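Long-range contact in serine protease pet (Escherichia coli, PDB 4OM9), which is a secreted autotransporter enterotoxin of enteroaggregative strains whose passenger domain probably acts as a serine protease, with alpha-fodrin a likely target: residues Y790-N804 against W808-T822. Sequence-based numbering, arbitrary orientation.
Sequences YQGSIKAAQSSLAMN and WKVTGNSELKKLNST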
loop_
_atom_site.group_PDB
_atom_site.type_symbol
_atom_site.label_atom_id
_atom_site.label_comp_id
_atom_site.label_asym_id
_atom_site.label_seq_id
_atom_site.Cartn_x
_atom_site.Cartn_y
_atom_site.Cartn_z
ATOM N N TYR A 790 35.385 3.975 17.480
ATOM C CA TYR A 790 35.158 2.554 17.338
ATOM C C TYR A 790 36.082 1.801 18.276
ATOM O O TYR A 790 37.138 2.327 18.651
ATOM C CB TYR A 790 35.380 2.105 15.888
ATOM C CG TYR A 790 35.542 0.613 15.775
ATOM C CD1 TYR A 790 34.436 -0.225 15.773
ATOM C CD2 TYR A 790 36.805 0.037 15.731
ATOM C CE1 TYR A 790 34.586 -1.593 15.704
ATOM C CE2 TYR A 790 36.963 -1.321 15.663
ATOM C CZ TYR A 790 35.858 -2.132 15.653
ATOM O OH TYR A 790 36.036 -3.490 15.586
ATOM N N GLN A 791 35.696 0.584 18.667
ATOM C CA GLN A 791 36.638 -0.335 19.334
ATOM C C GLN A 791 36.168 -1.788 19.301
ATOM O O GLN A 791 35.033 -2.079 19.628
ATOM C CB GLN A 791 36.909 0.099 20.792
ATOM C CG GLN A 791 35.689 0.098 21.684
ATOM C CD GLN A 791 36.090 -0.136 23.142
ATOM O OE1 GLN A 791 36.462 -1.253 23.518
ATOM N NE2 GLN A 791 36.037 0.914 23.954
ATOM N N GLY A 792 37.057 -2.699 18.918
ATOM C CA GLY A 792 38.415 -2.338 18.565
ATOM C C GLY A 792 39.256 -3.485 18.053
ATOM O O GLY A 792 40.380 -3.651 18.494
ATOM N N SER A 793 38.721 -4.272 17.124
ATOM C CA SER A 793 39.500 -5.338 16.499
ATOM C C SER A 793 38.986 -5.659 15.098
ATOM O O SER A 793 37.859 -6.119 14.938
ATOM C CB SER A 793 39.476 -6.593 17.368
ATOM O OG SER A 793 39.890 -7.727 16.633
ATOM N N ILE A 794 39.819 -5.427 14.086
ATOM C CA ILE A 794 39.401 -5.621 12.697
ATOM C C ILE A 794 40.218 -6.674 11.949
ATOM O O ILE A 794 41.349 -6.417 11.526
ATOM C CB ILE A 794 39.488 -4.312 11.892
ATOM C CG1 ILE A 794 38.714 -3.201 12.581
ATOM C CG2 ILE A 794 38.975 -4.516 10.473
ATOM C CD1 ILE A 794 38.891 -1.865 11.920
ATOM N N LYS A 795 39.634 -7.849 11.761
ATOM C CA LYS A 795 40.273 -8.883 10.965
ATOM C C LYS A 795 39.650 -8.965 9.582
ATOM O O LYS A 795 38.838 -9.842 9.313
ATOM C CB LYS A 795 40.177 -10.234 11.669
ATOM C CG LYS A 795 40.521 -10.167 13.140
ATOM C CD LYS A 795 40.966 -11.511 13.670
ATOM C CE LYS A 795 41.318 -11.423 15.150
ATOM N NZ LYS A 795 40.126 -11.033 15.964
ATOM N N ALA A 796 40.032 -8.043 8.706
ATOM C CA ALA A 796 39.546 -8.043 7.332
ATOM C C ALA A 796 40.690 -7.852 6.337
ATOM O O ALA A 796 41.066 -6.721 6.038
ATOM C CB ALA A 796 38.508 -6.961 7.149
ATOM N N ALA A 797 41.224 -8.955 5.811
ATOM C CA ALA A 797 42.446 -8.916 4.997
ATOM C C ALA A 797 42.213 -8.670 3.500
ATOM O O ALA A 797 43.100 -8.926 2.686
ATOM C CB ALA A 797 43.231 -10.210 5.183
ATOM N N GLN A 798 41.030 -8.186 3.130
ATOM C CA GLN A 798 40.762 -7.838 1.736
ATOM C C GLN A 798 40.075 -6.486 1.647
ATOM O O GLN A 798 39.833 -5.965 0.558
ATOM C CB GLN A 798 39.896 -8.899 1.055
ATOM C CG GLN A 798 40.502 -10.292 1.004
ATOM C CD GLN A 798 40.004 -11.185 2.123
ATOM O OE1 GLN A 798 39.676 -10.710 3.212
ATOM N NE2 GLN A 798 39.931 -12.485 1.857
ATOM N N SER A 799 39.792 -5.912 2.811
ATOM C CA SER A 799 38.862 -4.794 2.920
ATOM C C SER A 799 39.538 -3.427 3.041
ATOM O O SER A 799 40.678 -3.322 3.493
ATOM C CB SER A 799 37.942 -5.023 4.121
ATOM O OG SER A 799 37.571 -6.390 4.208
ATOM N N SER A 800 38.818 -2.387 2.631
ATOM C CA SER A 800 39.285 -1.009 2.753
ATOM C C SER A 800 38.923 -0.428 4.118
ATOM O O SER A 800 38.243 -1.079 4.909
ATOM C CB SER A 800 38.686 -0.145 1.641
ATOM O OG SER A 800 38.993 -0.669 0.360
ATOM N N LEU A 801 39.372 0.796 4.391
ATOM C CA LEU A 801 38.985 1.481 5.623
ATOM C C LEU A 801 39.217 2.990 5.577
ATOM O O LEU A 801 40.311 3.459 5.887
ATOM C CB LEU A 801 39.732 0.893 6.821
ATOM C CG LEU A 801 39.169 1.355 8.165
ATOM C CD1 LEU A 801 37.641 1.141 8.198
ATOM C CD2 LEU A 801 39.834 0.658 9.335
ATOM N N ALA A 802 38.191 3.750 5.204
ATOM C CA ALA A 802 38.296 5.206 5.186
ATOM C C ALA A 802 38.310 5.740 6.614
ATOM O O ALA A 802 37.743 5.122 7.511
ATOM C CB ALA A 802 37.160 5.815 4.397
ATOM N N MET A 803 38.981 6.868 6.834
ATOM C CA MET A 803 39.140 7.409 8.183
ATOM C C MET A 803 39.177 8.928 8.240
ATOM O O MET A 803 40.094 9.497 8.831
ATOM C CB MET A 803 40.428 6.896 8.826
ATOM C CG MET A 803 40.811 5.462 8.532
ATOM S SD MET A 803 40.070 4.278 9.659
ATOM C CE MET A 803 41.561 3.471 10.248
ATOM N N ASN A 804 38.206 9.594 7.630
ATOM C CA ASN A 804 38.130 11.040 7.779
ATOM C C ASN A 804 37.749 11.386 9.201
ATOM O O ASN A 804 36.566 11.492 9.524
ATOM C CB ASN A 804 37.132 11.658 6.805
ATOM C CG ASN A 804 37.625 11.635 5.385
ATOM O OD1 ASN A 804 38.353 10.728 4.985
ATOM N ND2 ASN A 804 37.239 12.640 4.607
ATOM N N TRP A 808 40.017 4.304 16.466
ATOM C CA TRP A 808 39.795 3.266 17.462
ATOM C C TRP A 808 40.870 3.156 18.503
ATOM O O TRP A 808 41.956 3.720 18.373
ATOM C CB TRP A 808 39.605 1.878 16.825
ATOM C CG TRP A 808 40.495 1.489 15.693
ATOM C CD1 TRP A 808 41.203 2.308 14.874
ATOM C CD2 TRP A 808 40.740 0.160 15.236
ATOM N NE1 TRP A 808 41.891 1.573 13.939
ATOM C CE2 TRP A 808 41.617 0.246 14.138
ATOM C CE3 TRP A 808 40.306 -1.098 15.652
ATOM C CZ2 TRP A 808 42.069 -0.870 13.452
ATOM C CZ3 TRP A 808 40.752 -2.204 14.973
ATOM C CH2 TRP A 808 41.637 -2.085 13.888
ATOM N N LYS A 809 40.537 2.404 19.542
ATOM C CA LYS A 809 41.459 2.169 20.630
ATOM C C LYS A 809 42.188 0.834 20.434
ATOM O O LYS A 809 43.107 0.506 21.178
ATOM C CB LYS A 809 40.711 2.202 21.960
ATOM C CG LYS A 809 39.664 3.317 22.079
ATOM C CD LYS A 809 39.312 3.544 23.549
ATOM C CE LYS A 809 38.296 4.656 23.758
ATOM N NZ LYS A 809 36.899 4.130 23.756
ATOM N N VAL A 810 41.759 0.084 19.419
ATOM C CA VAL A 810 42.326 -1.219 19.036
ATOM C C VAL A 810 42.544 -2.199 20.190
ATOM O O VAL A 810 43.538 -2.122 20.889
ATOM C CB VAL A 810 43.661 -1.055 18.311
ATOM C CG1 VAL A 810 44.068 -2.378 17.696
ATOM C CG2 VAL A 810 43.551 0.009 17.238
ATOM N N THR A 811 41.617 -3.141 20.356
ATOM C CA THR A 811 41.656 -4.082 21.475
ATOM C C THR A 811 42.146 -5.468 21.075
ATOM O O THR A 811 42.205 -6.373 21.909
ATOM C CB THR A 811 40.256 -4.237 22.147
ATOM O OG1 THR A 811 39.241 -4.448 21.149
ATOM C CG2 THR A 811 39.909 -3.008 22.980
ATOM N N GLY A 812 42.492 -5.638 19.805
ATOM C CA GLY A 812 42.962 -6.928 19.338
ATOM C C GLY A 812 43.836 -6.872 18.101
ATOM O O GLY A 812 43.924 -5.839 17.433
ATOM N N ASN A 813 44.490 -7.992 17.809
ATOM C CA ASN A 813 45.289 -8.142 16.596
ATOM C C ASN A 813 44.459 -7.962 15.336
ATOM O O ASN A 813 43.645 -8.819 14.999
ATOM C CB ASN A 813 45.958 -9.517 16.561
ATOM C CG ASN A 813 47.271 -9.548 17.310
ATOM O OD1 ASN A 813 47.876 -8.513 17.568
ATOM N ND2 ASN A 813 47.720 -10.745 17.659
ATOM N N SER A 814 44.662 -6.849 14.641
ATOM C CA SER A 814 43.905 -6.562 13.427
ATOM C C SER A 814 44.787 -6.680 12.182
ATOM O O SER A 814 45.797 -5.984 12.066
ATOM C CB SER A 814 43.291 -5.164 13.510
ATOM O OG SER A 814 42.968 -4.829 14.847
ATOM N N GLU A 815 44.422 -7.574 11.262
ATOM C CA GLU A 815 45.116 -7.643 9.975
ATOM C C GLU A 815 44.202 -7.140 8.858
ATOM O O GLU A 815 43.420 -7.882 8.268
ATOM C CB GLU A 815 45.636 -9.061 9.679
ATOM C CG GLU A 815 44.634 -10.199 9.759
ATOM C CD GLU A 815 45.264 -11.547 9.456
ATOM O OE1 GLU A 815 45.763 -12.201 10.399
ATOM O OE2 GLU A 815 45.261 -11.951 8.272
ATOM N N LEU A 816 44.322 -5.846 8.591
ATOM C CA LEU A 816 43.489 -5.142 7.627
ATOM C C LEU A 816 44.183 -4.981 6.279
ATOM O O LEU A 816 45.406 -4.811 6.218
ATOM C CB LEU A 816 43.121 -3.773 8.189
ATOM C CG LEU A 816 42.352 -2.809 7.303
ATOM C CD1 LEU A 816 40.970 -3.368 7.038
ATOM C CD2 LEU A 816 42.281 -1.468 7.984
ATOM N N LYS A 817 43.414 -5.028 5.197
ATOM C CA LYS A 817 43.999 -4.857 3.872
ATOM C C LYS A 817 44.476 -3.419 3.644
ATOM O O LYS A 817 45.661 -3.138 3.778
ATOM C CB LYS A 817 43.004 -5.268 2.790
ATOM C CG LYS A 817 43.435 -4.932 1.363
ATOM C CD LYS A 817 44.624 -5.735 0.915
ATOM C CE LYS A 817 44.907 -5.461 -0.542
ATOM N NZ LYS A 817 43.664 -5.559 -1.347
ATOM N N LYS A 818 43.558 -2.509 3.328
ATOM C CA LYS A 818 43.942 -1.149 2.962
ATOM C C LYS A 818 43.434 -0.108 3.954
ATOM O O LYS A 818 42.450 -0.335 4.655
ATOM C CB LYS A 818 43.441 -0.832 1.556
ATOM C CG LYS A 818 44.174 -1.615 0.478
ATOM C CD LYS A 818 43.520 -1.486 -0.890
ATOM C CE LYS A 818 44.364 -2.173 -1.960
ATOM N NZ LYS A 818 43.651 -2.295 -3.260
ATOM N N LEU A 819 44.108 1.038 4.002
ATOM C CA LEU A 819 43.805 2.058 5.002
ATOM C C LEU A 819 44.160 3.465 4.518
ATOM O O LEU A 819 45.272 3.713 4.058
ATOM C CB LEU A 819 44.548 1.745 6.308
ATOM C CG LEU A 819 44.103 2.322 7.659
ATOM C CD1 LEU A 819 44.920 1.706 8.790
ATOM C CD2 LEU A 819 44.186 3.845 7.726
ATOM N N ASN A 820 43.204 4.380 4.645
ATOM C CA ASN A 820 43.420 5.793 4.353
ATOM C C ASN A 820 42.901 6.666 5.481
ATOM O O ASN A 820 41.697 6.701 5.738
ATOM C CB ASN A 820 42.739 6.189 3.045
ATOM C CG ASN A 820 43.518 5.750 1.831
ATOM O OD1 ASN A 820 44.417 6.457 1.370
ATOM N ND2 ASN A 820 43.184 4.578 1.303
ATOM N N SER A 821 43.796 7.380 6.153
ATOM C CA SER A 821 43.378 8.143 7.316
ATOM C C SER A 821 43.625 9.641 7.205
ATOM O O SER A 821 44.399 10.207 7.966
ATOM C CB SER A 821 44.064 7.600 8.566
ATOM O OG SER A 821 43.795 8.429 9.683
ATOM N N THR A 822 42.946 10.286 6.266
ATOM C CA THR A 822 42.939 11.741 6.224
ATOM C C THR A 822 42.251 12.273 7.482
ATOM O O THR A 822 41.038 12.504 7.495
ATOM C CB THR A 822 42.219 12.284 4.968
ATOM O OG1 THR A 822 41.966 11.215 4.047
ATOM C CG2 THR A 822 43.063 13.358 4.288
#
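Trp808 lies between Ile794 of the preceding coil and Val810 of its own. Ile794 CD1 sits 3.6 Å from the centroid of the six-membered ring of Trp808 and 21° off its normal, a CH-pi contact over one face, while Val810 CG2 lies over the opposite face. With chi1 at 42°, Trp808 CG is wedged between backbone N and carbonyl carbon, which brings the indole alongside Tyr790; Tyr790 CE2 comes within 3.4 Å of Trp808 CE3, but the planes meet at 50°, so the pair is an oblique contact. Tyr790 is itself fixed by Gly751 O, bonded to its OH, and by stacking on Phe763. Trp808 NE1, buried here, finds no polar partner in the model.

Further along, the backbone N of Ile794 donates to Ser814 OG in a weak but nearly straight bond, and that hydroxyl in turn donates to Gly812 O. The end of the Leu816 side chain reaches the preceding coil: its CD2 meets Leu801 CD2 at 3.5 Å, the two side chains crossing at about a right angle, and its CD1 approaches Ile794 CG2 at 4.1 Å. Past Leu816 the main chain is bonded to the coil before it by Lys817 N to Ala796 O (3.0 Å) and by Lys818 N to Ser799 O (3.0 Å, almost linear). Next, Leu819 offers CD2 to Met803 CE at 3.7 Å; Met803 reaches it through bends at chi2 and chi3. Leu819 also touches Leu843, carrying the apolar interior onward. Asn820 N then bonds to Leu801 O, the donor standing above the carbonyl plane. Successive coils running in the same direction, with aliphatic and aromatic side chains stacked inside and backbone bonds between them, are characteristic of the right-handed parallel beta-helix of autotransporter passenger domains.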